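Long-range contacts in putative NADH-depentdent flavin oxidoreductase (Cupriavidus metallidurans, PDB 5OCS), which probably reduces activated alkenes with electrons from a nicotinamide cofactor through bound FMN, as an ene-reductase of the Old Yellow Enzyme family: residues D[2-7]-D[339-344]; D[253-258]-D[293-298]. One frame throughout, in Å; residues are numbered along the deposited sequence.

Interaction 1 (D[2-7]-D[339-344]); sequences PHLFDP and AKLGAS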
loop_
_atom_site.group_PDB
_atom_site.type_symbol
_atom_site.label_atom_id
_atom_site.label_comp_id
_atom_site.label_asym_id
_atom_site.label_seq_id
_atom_site.Cartn_x
_atom_site.Cartn_y
_atom_site.Cartn_z
ATOM N N PRO D 2 -7.738 -20.017 22.303
ATOM C CA PRO D 2 -7.811 -19.072 21.188
ATOM C C PRO D 2 -6.436 -18.674 20.611
ATOM O O PRO D 2 -5.424 -18.635 21.329
ATOM C CB PRO D 2 -8.543 -17.855 21.806
ATOM C CG PRO D 2 -8.488 -18.032 23.277
ATOM C CD PRO D 2 -7.718 -19.285 23.582
ATOM N N HIS D 3 -6.410 -18.406 19.308
ATOM C CA HIS D 3 -5.193 -17.935 18.608
ATOM C C HIS D 3 -5.472 -16.690 17.791
ATOM O O HIS D 3 -6.616 -16.460 17.396
ATOM C CB HIS D 3 -4.673 -19.011 17.680
ATOM C CG HIS D 3 -4.278 -20.233 18.415
ATOM N ND1 HIS D 3 -3.120 -20.293 19.154
ATOM C CD2 HIS D 3 -4.930 -21.395 18.629
ATOM C CE1 HIS D 3 -3.049 -21.471 19.748
ATOM N NE2 HIS D 3 -4.138 -22.154 19.448
ATOM N N LEU D 4 -4.408 -15.932 17.510
ATOM C CA LEU D 4 -4.515 -14.705 16.702
ATOM C C LEU D 4 -5.230 -14.905 15.356
ATOM O O LEU D 4 -6.055 -14.070 14.925
ATOM C CB LEU D 4 -3.129 -14.144 16.473
ATOM C CG LEU D 4 -3.080 -12.751 15.839
ATOM C CD1 LEU D 4 -3.653 -11.711 16.774
ATOM C CD2 LEU D 4 -1.657 -12.450 15.475
ATOM N N PHE D 5 -4.896 -16.026 14.702
ATOM C CA PHE D 5 -5.465 -16.347 13.414
ATOM C C PHE D 5 -6.719 -17.214 13.437
ATOM O O PHE D 5 -7.143 -17.647 12.401
ATOM C CB PHE D 5 -4.383 -16.873 12.451
ATOM C CG PHE D 5 -3.490 -15.801 11.965
ATOM C CD1 PHE D 5 -3.908 -15.012 10.888
ATOM C CD2 PHE D 5 -2.302 -15.464 12.624
ATOM C CE1 PHE D 5 -3.139 -13.967 10.448
ATOM C CE2 PHE D 5 -1.510 -14.413 12.162
ATOM C CZ PHE D 5 -1.948 -13.656 11.082
ATOM N N ASP D 6 -7.402 -17.333 14.576
ATOM C CA ASP D 6 -8.737 -17.883 14.592
ATOM C C ASP D 6 -9.715 -16.907 13.990
ATOM O O ASP D 6 -9.639 -15.698 14.273
ATOM C CB ASP D 6 -9.247 -18.110 15.997
ATOM C CG ASP D 6 -8.521 -19.188 16.732
ATOM O OD1 ASP D 6 -7.791 -19.980 16.131
ATOM O OD2 ASP D 6 -8.717 -19.214 17.955
ATOM N N PRO D 7 -10.673 -17.413 13.196
ATOM C CA PRO D 7 -11.818 -16.586 12.832
ATOM C C PRO D 7 -12.545 -16.099 14.046
ATOM O O PRO D 7 -12.484 -16.708 15.117
ATOM C CB PRO D 7 -12.714 -17.546 12.036
ATOM C CG PRO D 7 -11.785 -18.530 11.485
ATOM C CD PRO D 7 -10.708 -18.716 12.519
ATOM N N ALA D 339 3.115 -15.804 8.742
ATOM C CA ALA D 339 4.328 -16.581 8.449
ATOM C C ALA D 339 4.991 -17.044 9.755
ATOM O O ALA D 339 5.466 -18.174 9.826
ATOM C CB ALA D 339 5.313 -15.781 7.627
ATOM N N LYS D 340 5.045 -16.173 10.757
ATOM C CA LYS D 340 5.697 -16.551 12.033
ATOM C C LYS D 340 4.882 -17.581 12.792
ATOM O O LYS D 340 5.443 -18.420 13.473
ATOM C CB LYS D 340 5.921 -15.331 12.943
ATOM C CG LYS D 340 7.163 -14.458 12.670
ATOM C CD LYS D 340 6.881 -13.009 13.100
ATOM C CE LYS D 340 8.037 -12.226 13.736
ATOM N NZ LYS D 340 7.505 -10.985 14.429
ATOM N N LEU D 341 3.573 -17.512 12.700
ATOM C CA LEU D 341 2.642 -18.304 13.505
ATOM C C LEU D 341 2.055 -19.527 12.775
ATOM O O LEU D 341 1.183 -20.207 13.316
ATOM C CB LEU D 341 1.526 -17.385 14.008
ATOM C CG LEU D 341 2.000 -16.282 14.975
ATOM C CD1 LEU D 341 0.843 -15.373 15.347
ATOM C CD2 LEU D 341 2.611 -16.859 16.262
ATOM N N GLY D 342 2.519 -19.809 11.557
ATOM C CA GLY D 342 2.035 -20.946 10.791
ATOM C C GLY D 342 0.601 -20.847 10.293
ATOM O O GLY D 342 -0.064 -21.860 10.096
ATOM N N ALA D 343 0.136 -19.634 10.004
ATOM C CA ALA D 343 -1.220 -19.424 9.552
ATOM C C ALA D 343 -1.209 -18.926 8.097
ATOM O O ALA D 343 -0.173 -18.747 7.496
ATOM C CB ALA D 343 -1.893 -18.396 10.454
ATOM N N SER D 344 -2.385 -18.672 7.569
ATOM C CA SER D 344 -2.490 -18.150 6.226
ATOM C C SER D 344 -3.385 -16.943 6.232
ATOM O O SER D 344 -4.104 -16.686 7.189
ATOM C CB SER D 344 -2.914 -19.260 5.256
ATOM O OG SER D 344 -4.199 -19.765 5.502
#
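F5 carries this contact, with its ring reaching L341 and A343. The methyl of A343 approaches the root of the ring obliquely. A343 CB lies 3.4 Å from F5 CG and 3.5 Å from F5 CB, so packing is close here. L341 comes to another part of the same ring. Its CD1 methyl lies at the ring edge, near the plane, 4.1 Å from F5 CE2. L341 lies roughly perpendicular to F5. The F5 CA-CB bond already faces 339-344; with chi1 -74° CG lies anti to the carbonyl carbon, next to A343 CB. L4 adds a smaller touch. Its CD2 methyl meets L341 CD1 at 3.8 Å, so L341 CD1 touches both L4 and F5. L4 also packs on helix 306-314, through A309 and I313, and F5 continues onto A337 and A338.

A type I turn from H3 to D6 presents L4 and F5 together. H3 N donates to D6 OD2 at 2.8 Å, from above the carboxylate plane. On the other side, G342 leaves the helix with positive phi, and A343 follows it.

The contact packs the N-terminal turn ahead of strand 8-10 against the C-terminal part of the last helix, 333-341. No hydrogen bond joins the two segments. The contact is almost wholly apolar, so its hold on the N-terminal turn rests on shape and on burial of hydrocarbon.

Interaction 2 (D[253-258]-D[293-298]); sequences ELKARG and VGLPTM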
loop_
_atom_site.group_PDB
_atom_site.type_symbol
_atom_site.label_atom_id
_atom_site.label_comp_id
_atom_site.label_asym_id
_atom_site.label_seq_id
_atom_site.Cartn_x
_atom_site.Cartn_y
_atom_site.Cartn_z
ATOM N N GLU D 253 -23.039 -1.217 30.963
ATOM C CA GLU D 253 -24.128 -0.504 30.320
ATOM C C GLU D 253 -24.152 -0.712 28.829
ATOM O O GLU D 253 -25.226 -0.933 28.263
ATOM C CB GLU D 253 -24.101 0.968 30.622
ATOM C CG GLU D 253 -24.608 1.318 32.005
ATOM C CD GLU D 253 -26.078 0.977 32.187
ATOM O OE1 GLU D 253 -26.882 1.051 31.237
ATOM O OE2 GLU D 253 -26.413 0.581 33.299
ATOM N N LEU D 254 -22.971 -0.677 28.205
ATOM C CA LEU D 254 -22.886 -0.920 26.752
ATOM C C LEU D 254 -23.454 -2.299 26.399
ATOM O O LEU D 254 -24.255 -2.430 25.473
ATOM C CB LEU D 254 -21.436 -0.805 26.275
ATOM C CG LEU D 254 -20.932 0.637 26.295
ATOM C CD1 LEU D 254 -19.419 0.696 26.199
ATOM C CD2 LEU D 254 -21.552 1.414 25.166
ATOM N N LYS D 255 -23.071 -3.304 27.168
ATOM C CA LYS D 255 -23.593 -4.655 26.954
ATOM C C LYS D 255 -25.117 -4.724 27.072
ATOM O O LYS D 255 -25.787 -5.306 26.219
ATOM C CB LYS D 255 -22.941 -5.631 27.910
ATOM C CG LYS D 255 -23.419 -7.054 27.730
ATOM C CD LYS D 255 -22.521 -8.034 28.426
ATOM C CE LYS D 255 -23.055 -9.460 28.274
ATOM N NZ LYS D 255 -21.951 -10.404 28.590
ATOM N N ALA D 256 -25.673 -4.104 28.102
ATOM C CA ALA D 256 -27.128 -4.090 28.311
ATOM C C ALA D 256 -27.857 -3.312 27.228
ATOM O O ALA D 256 -29.019 -3.592 26.922
ATOM C CB ALA D 256 -27.455 -3.470 29.667
ATOM N N ARG D 257 -27.183 -2.348 26.610
ATOM C CA ARG D 257 -27.775 -1.582 25.549
ATOM C C ARG D 257 -27.458 -2.127 24.146
ATOM O O ARG D 257 -27.714 -1.468 23.189
ATOM C CB ARG D 257 -27.354 -0.120 25.685
ATOM C CG ARG D 257 -27.999 0.544 26.916
ATOM C CD ARG D 257 -27.341 1.852 27.249
ATOM N NE ARG D 257 -27.638 2.291 28.623
ATOM C CZ ARG D 257 -28.195 3.453 28.963
ATOM N NH1 ARG D 257 -28.550 4.355 28.059
ATOM N NH2 ARG D 257 -28.378 3.730 30.251
ATOM N N GLY D 258 -26.933 -3.329 24.034
ATOM C CA GLY D 258 -26.785 -3.944 22.708
ATOM C C GLY D 258 -25.521 -3.582 21.956
ATOM O O GLY D 258 -25.431 -3.838 20.752
ATOM N N VAL D 293 -17.019 -8.258 32.260
ATOM C CA VAL D 293 -18.199 -7.872 31.503
ATOM C C VAL D 293 -18.601 -8.929 30.456
ATOM O O VAL D 293 -19.794 -9.102 30.187
ATOM C CB VAL D 293 -18.019 -6.494 30.847
ATOM C CG1 VAL D 293 -19.269 -6.069 30.094
ATOM C CG2 VAL D 293 -17.700 -5.452 31.915
ATOM N N GLY D 294 -17.624 -9.589 29.838
ATOM C CA GLY D 294 -17.908 -10.668 28.876
ATOM C C GLY D 294 -18.342 -10.222 27.489
ATOM O O GLY D 294 -18.743 -11.051 26.684
ATOM N N LEU D 295 -18.293 -8.926 27.190
ATOM C CA LEU D 295 -18.479 -8.463 25.804
ATOM C C LEU D 295 -17.251 -8.905 24.998
ATOM O O LEU D 295 -16.153 -9.035 25.550
ATOM C CB LEU D 295 -18.569 -6.916 25.726
ATOM C CG LEU D 295 -19.860 -6.108 25.839
ATOM C CD1 LEU D 295 -19.636 -4.604 25.969
ATOM C CD2 LEU D 295 -20.790 -6.409 24.683
ATOM N N PRO D 296 -17.384 -9.067 23.671
ATOM C CA PRO D 296 -16.190 -9.140 22.822
ATOM C C PRO D 296 -15.301 -7.906 23.087
ATOM O O PRO D 296 -15.810 -6.780 23.042
ATOM C CB PRO D 296 -16.787 -9.099 21.410
ATOM C CG PRO D 296 -18.084 -9.794 21.571
ATOM C CD PRO D 296 -18.608 -9.363 22.904
ATOM N N THR D 297 -14.049 -8.133 23.434
ATOM C CA THR D 297 -13.201 -7.088 23.957
ATOM C C THR D 297 -12.069 -6.907 22.987
ATOM O O THR D 297 -11.237 -7.794 22.797
ATOM C CB THR D 297 -12.680 -7.455 25.349
ATOM O OG1 THR D 297 -13.814 -7.647 26.199
ATOM C CG2 THR D 297 -11.793 -6.385 25.894
ATOM N N MET D 298 -12.038 -5.751 22.351
ATOM C CA MET D 298 -10.914 -5.396 21.504
ATOM C C MET D 298 -9.934 -4.595 22.339
ATOM O O MET D 298 -10.353 -3.723 23.036
ATOM C CB MET D 298 -11.335 -4.512 20.322
ATOM C CG MET D 298 -12.560 -4.922 19.562
ATOM S SD MET D 298 -12.699 -3.825 18.079
ATOM C CE MET D 298 -14.295 -4.339 17.450
#
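V293 and K255 meet first, at the end of helix 284-293. The carbonyl O of V293 accepts a hydrogen bond from K255 NZ at 3.0 Å. The amine lies in the carbonyl plane, with a C=O...N angle of 151°. K255 CG is set anti to the backbone N (chi1 -179°), and the extended chain beyond it carries NZ to V293 O. V293 CG1 touches the same side chain lower down, 4.1 Å from K255 CD. The lysine and valine side chains run antiparallel alongside each other.

G294 follows with positive phi. Its carbonyl carbon is 3.8 Å from K255 NZ.

L295 gives the apolar half of the contact. Its CG lies 3.7 Å from K255 CB, and both methyls reach the base of the lysine and its backbone. L295 CD1 also meets L254 CB at 4.2 Å. L254 lies between this loop and helix 204-221, where it packs on L212 and F215.

P296 turns to Y8 and A261 instead. T297 opens strand 297-300, and its OG1 donates to L295 O at 2.8 Å, from above the carbonyl plane. M298 continues the strand, bonded through its backbone to V262 and V264.

Helix 244-256 ends nearby in a Schellman motif, with G258 as its C-prime residue. It packs here against the loop from helix 284-293 into strand 297-300, joining two successive helix-strand units of the TIM barrel.

K255 thus does two jobs with one side chain. Its hydrocarbon part packs on L295 and V293 CG1, while its ammonium group would be expected to stabilise the V293 carbonyl at a helix C-terminus, where negative potential tends to gather.

In the fold
Both contacts lie around one eight-stranded parallel barrel, the TIM-barrel fold of this flavoprotein family. Interaction 1 spans nearly the whole chain: 2-7 precedes the first barrel strand, 19-21, and 339-344 follows the last one, 320-323. Interaction 2 falls within that span and is far more local, joining the end of helix 244-256 to the loop that enters strand 297-300. Their centres are 25 Å apart and their nearest atoms about 10 Å apart, so they do not touch. Interaction 1 is a surface contact that brings the two ends of the barrel sequence together. Interaction 2 is largely buried and joins neighbouring helix and strand units in the layer around the barrel.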